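Local coordinates for putative Lipoprotein (Clostridium perfringens, PDB 5J7R) that is of unknown function but, as a putative lipoprotein with a sporulation and spore germination (GerMN-type) domain, may serve at the bacterial cell envelope, at residues L48-G51 with D52-L55; I118-I121 with T122-P125. All coordinates share one frame; numbering follows the deposited sequence.

Interaction 1: residues L48-G51 with D52-L55. With MG (magnesium ion), chain E.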
loop_
_atom_site.group_PDB
_atom_site.type_symbol
_atom_site.label_atom_id
_atom_site.label_comp_id
_atom_site.label_asym_id
_atom_site.label_seq_id
_atom_site.Cartn_x
_atom_site.Cartn_y
_atom_site.Cartn_z
ATOM N N LEU A 48 -5.501 -9.036 7.626
ATOM C CA LEU A 48 -5.650 -8.834 6.220
ATOM C C LEU A 48 -5.662 -7.323 6.077
ATOM O O LEU A 48 -6.646 -6.651 6.386
ATOM C CB LEU A 48 -6.914 -9.495 5.700
ATOM C CG LEU A 48 -6.944 -9.416 4.175
ATOM C CD1 LEU A 48 -5.918 -10.334 3.518
ATOM C CD2 LEU A 48 -8.314 -9.809 3.719
ATOM N N VAL A 49 -4.528 -6.794 5.633
ATOM C CA VAL A 49 -4.386 -5.370 5.463
ATOM C C VAL A 49 -4.965 -5.031 4.123
ATOM O O VAL A 49 -4.488 -5.511 3.120
ATOM C CB VAL A 49 -2.905 -4.957 5.430
ATOM C CG1 VAL A 49 -2.767 -3.461 5.211
ATOM C CG2 VAL A 49 -2.200 -5.373 6.707
ATOM N N ASP A 50 -5.995 -4.207 4.123
ATOM C CA ASP A 50 -6.639 -3.751 2.899
ATOM C C ASP A 50 -5.901 -2.487 2.464
ATOM O O ASP A 50 -6.120 -1.445 3.046
ATOM C CB ASP A 50 -8.129 -3.509 3.221
ATOM C CG ASP A 50 -8.941 -2.987 2.069
ATOM O OD1 ASP A 50 -8.497 -2.145 1.294
ATOM O OD2 ASP A 50 -10.118 -3.334 2.006
ATOM N N GLY A 51 -5.040 -2.592 1.443
ATOM C CA GLY A 51 -4.225 -1.451 1.000
ATOM C C GLY A 51 -4.921 -0.153 0.668
ATOM O O GLY A 51 -4.460 0.915 1.073
ATOM N N ASP A 52 -6.007 -0.235 -0.092
ATOM C CA ASP A 52 -6.774 0.957 -0.449
ATOM C C ASP A 52 -7.345 1.622 0.804
ATOM O O ASP A 52 -7.436 2.848 0.837
ATOM C CB ASP A 52 -7.869 0.636 -1.479
ATOM C CG ASP A 52 -7.293 0.232 -2.843
ATOM O OD1 ASP A 52 -6.052 0.158 -2.979
ATOM O OD2 ASP A 52 -8.092 0.003 -3.788
ATOM N N GLU A 53 -7.726 0.838 1.829
ATOM C CA GLU A 53 -8.239 1.438 3.067
ATOM C C GLU A 53 -7.130 2.114 3.825
ATOM O O GLU A 53 -7.341 3.202 4.350
ATOM C CB GLU A 53 -8.954 0.448 3.970
ATOM C CG GLU A 53 -10.248 -0.062 3.376
ATOM C CD GLU A 53 -11.069 -0.911 4.342
ATOM O OE1 GLU A 53 -12.286 -1.113 4.096
ATOM O OE2 GLU A 53 -10.510 -1.366 5.359
ATOM N N ILE A 54 -5.957 1.491 3.901
ATOM C CA ILE A 54 -4.857 2.160 4.622
ATOM C C ILE A 54 -4.402 3.414 3.882
ATOM O O ILE A 54 -4.069 4.378 4.526
ATOM C CB ILE A 54 -3.664 1.309 5.129
ATOM C CG1 ILE A 54 -2.754 0.822 4.019
ATOM C CG2 ILE A 54 -4.192 0.200 6.006
ATOM C CD1 ILE A 54 -1.487 0.191 4.561
ATOM N N LEU A 55 -4.395 3.390 2.547
ATOM C CA LEU A 55 -4.002 4.561 1.755
ATOM C C LEU A 55 -5.035 5.672 1.923
ATOM O O LEU A 55 -4.679 6.823 2.190
ATOM C CB LEU A 55 -3.864 4.207 0.281
ATOM C CG LEU A 55 -3.429 5.334 -0.658
ATOM C CD1 LEU A 55 -2.075 5.902 -0.256
ATOM C CD2 LEU A 55 -3.381 4.809 -2.076
HETATM MG MG MG E . -11.731 -3.927 0.430
HETATM O O HOH W 1 -7.064 -3.045 -1.039
HETATM O O HOH W 2 -10.719 -1.767 -0.408
HETATM O O HOH W 3 -12.603 -2.583 1.621
HETATM O O HOH W 4 -12.727 -3.767 -1.194
HETATM O O HOH W 5 -9.893 -4.648 -0.777
#

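Interaction 2: residues I118-I121 with T122-P125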
loop_
_atom_site.group_PDB
_atom_site.type_symbol
_atom_site.label_atom_id
_atom_site.label_comp_id
_atom_site.label_asym_id
_atom_site.label_seq_id
_atom_site.Cartn_x
_atom_site.Cartn_y
_atom_site.Cartn_z
ATOM N N ILE A 118 -13.530 14.587 -1.965
ATOM C CA ILE A 118 -13.825 13.747 -3.134
ATOM C C ILE A 118 -12.666 13.686 -4.104
ATOM O O ILE A 118 -12.275 12.604 -4.531
ATOM C CB ILE A 118 -15.095 14.223 -3.866
ATOM C CG1 ILE A 118 -16.312 13.905 -2.993
ATOM C CG2 ILE A 118 -15.257 13.516 -5.215
ATOM C CD1 ILE A 118 -17.634 14.380 -3.555
ATOM N N ALA A 119 -12.108 14.839 -4.445
ATOM C CA ALA A 119 -10.994 14.873 -5.383
ATOM C C ALA A 119 -9.804 14.091 -4.831
ATOM O O ALA A 119 -9.095 13.430 -5.583
ATOM C CB ALA A 119 -10.590 16.300 -5.683
ATOM N N THR A 120 -9.599 14.170 -3.521
ATOM C CA THR A 120 -8.479 13.475 -2.892
ATOM C C THR A 120 -8.719 11.970 -2.833
ATOM O O THR A 120 -7.876 11.194 -3.273
ATOM C CB THR A 120 -8.230 14.004 -1.478
ATOM O OG1 THR A 120 -8.010 15.422 -1.534
ATOM C CG2 THR A 120 -7.020 13.318 -0.840
ATOM N N ILE A 121 -9.875 11.578 -2.314
ATOM C CA ILE A 121 -10.235 10.167 -2.184
ATOM C C ILE A 121 -10.489 9.423 -3.490
ATOM O O ILE A 121 -10.048 8.284 -3.629
ATOM C CB ILE A 121 -11.426 9.978 -1.219
ATOM C CG1 ILE A 121 -10.996 10.323 0.201
ATOM C CG2 ILE A 121 -11.917 8.539 -1.220
ATOM C CD1 ILE A 121 -9.893 9.429 0.763
ATOM N N THR A 122 -11.153 10.056 -4.456
ATOM C CA THR A 122 -11.427 9.389 -5.740
ATOM C C THR A 122 -10.172 9.089 -6.556
ATOM O O THR A 122 -10.260 8.537 -7.651
ATOM C CB THR A 122 -12.469 10.138 -6.582
ATOM O OG1 THR A 122 -12.036 11.487 -6.802
ATOM C CG2 THR A 122 -13.810 10.134 -5.876
ATOM N N GLN A 123 -9.004 9.472 -6.044
ATOM C CA GLN A 123 -7.742 9.131 -6.699
ATOM C C GLN A 123 -7.573 7.617 -6.584
ATOM O O GLN A 123 -6.890 7.007 -7.391
ATOM C CB GLN A 123 -6.543 9.838 -6.053
ATOM C CG GLN A 123 -6.297 11.256 -6.526
ATOM C CD GLN A 123 -5.171 11.983 -5.776
ATOM O OE1 GLN A 123 -4.292 12.593 -6.398
ATOM N NE2 GLN A 123 -5.187 11.929 -4.456
ATOM N N ILE A 124 -8.160 7.030 -5.543
ATOM C CA ILE A 124 -8.107 5.584 -5.337
ATOM C C ILE A 124 -9.174 5.064 -6.310
ATOM O O ILE A 124 -10.358 5.286 -6.071
ATOM C CB ILE A 124 -8.408 5.221 -3.873
ATOM C CG1 ILE A 124 -7.338 5.831 -2.956
ATOM C CG2 ILE A 124 -8.427 3.708 -3.704
ATOM C CD1 ILE A 124 -7.597 5.663 -1.472
ATOM N N PRO A 125 -8.760 4.383 -7.404
ATOM C CA PRO A 125 -9.699 3.911 -8.454
ATOM C C PRO A 125 -10.944 3.178 -7.987
ATOM O O PRO A 125 -12.018 3.365 -8.562
ATOM C CB PRO A 125 -8.837 2.974 -9.315
ATOM C CG PRO A 125 -7.438 3.383 -9.050
ATOM C CD PRO A 125 -7.408 3.821 -7.620
#

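Interaction 1: residues L48-G51 with D52-L55
Carboxylate oxygen OD1 of Asp50 accepts three hydrogen bonds: from the backbone N of Glu53 at 3.1 Å and from two waters. This is an N-cap, in which the residue ending strand 42-50 closes the first turn of helix 51-65. Aspartate suits the place because its short side chain can turn back onto an amide that has no carbonyl of a preceding turn to bond. With CG anti to the backbone N (chi1 178°), the carboxylate swings over the start of the helix, and Glu53 N meets OD1 from above the carboxylate plane, 48° out of it. One of the waters bridges OD1 to Asp52 N, serving a second amide of the first turn.

The other oxygen of Asp50, OD2, binds a magnesium ion at 2.3 Å. Four waters also coordinate the metal; one of them donates to OD1, and another donates to OE1 of Glu53, which has a second partner in the backbone of Ile88. The Glu53 carboxylate lies stacked on that of Asp50, their planes 7° apart, with Glu53 CD 3.5 Å from Asp50 OD2. Two acids could repel each other in this position, but the magnesium ion probably offsets much of the repulsion, its waters helping to link the two carboxylates, and the helix N-terminus may add to this.

Gly51, where the chain turns from strand to helix, passes its carbonyl O to Leu55 N at 2.9 Å, while Asp50 O takes Ile54 N at 3.1 Å. The carboxylate of Asp52 is held elsewhere, by Ser126 and Ile22. Beneath the polar cap, the branched side chains of Val49 and Ile54 pack beside the second subunit, CG1 of Val49 lying 3.9 Å from CD1 of Ile54.

Interaction 2: residues I118-I121 with T122-P125
Thr122 turns both branches of its side chain back onto Ile118, one turn earlier in helix 107-121. Its hydroxyl OG1 sits between the backbone N and the carbonyl carbon (chi1 57°), a position that carries it over the carbonyl of Ile118. There OG1 donates to Ile118 O at a short 2.5 Å, from above the carbonyl plane, while Thr122 N reaches the same oxygen at 2.8 Å, closer to the direction of the C=O bond. Two donors from one residue thus grip one carbonyl. The methyl CG2 of Thr122 packs against CG2 of Ile118 at 3.7 Å, the two side chains crossing at a slant; threonine suits the site by offering a hydroxyl and a methyl from the same carbon.

Gln123 takes a different course. With CG beside the backbone N and the chain extended beyond it, its side chain runs back along the helix end until NE2 donates to Thr120 O at 3.0 Å. NE2 lies in the carbonyl plane of Thr120, on a lone pair of the oxygen, while that oxygen sits 18° out of the amide plane of Gln123; the backbone N of Gln123 adds a weak bond to it. The glutamine therefore satisfies a carbonyl at the helix C-terminus, where regular backbone bonding runs out. NE2 is shared: its strongest polar partner is Ser28 O of the second subunit, so the same amide ties the helix end to the neighbouring chain.

A type I beta turn from Ile121 to Ile124 then leads the chain away, closed by Ile124 N to Ile121 O at 3.0 Å. Ile121 and Ile124 rest on helix 51-65, at Ile60 and Asp52 respectively, and Ile118 packs on Phe152 and Ile157. Thr120 touches Leu59 and Leu63 of helix 51-65 and Leu29 of the second subunit; beyond Pro125 the loop goes on to strand 129-134.

The two interactions mark opposite kinds of helix end: interaction 1 starts helix 51-65 directly after strand 42-50, and interaction 2, later in the chain, finishes helix 107-121 ahead of strand 129-134. Their centres are 15 Å apart, yet they meet, because Ile124 CD1 lies 3.6 Å from Asp52 O, and its CG1 packs on Leu55. The loop of 122-125 is thereby set against the first turn of helix 51-65. Both belong to the sporulation and spore germination domain, and both touch the second subunit, so these two helix ends contribute to the subunit interface as well as to packing within the chain.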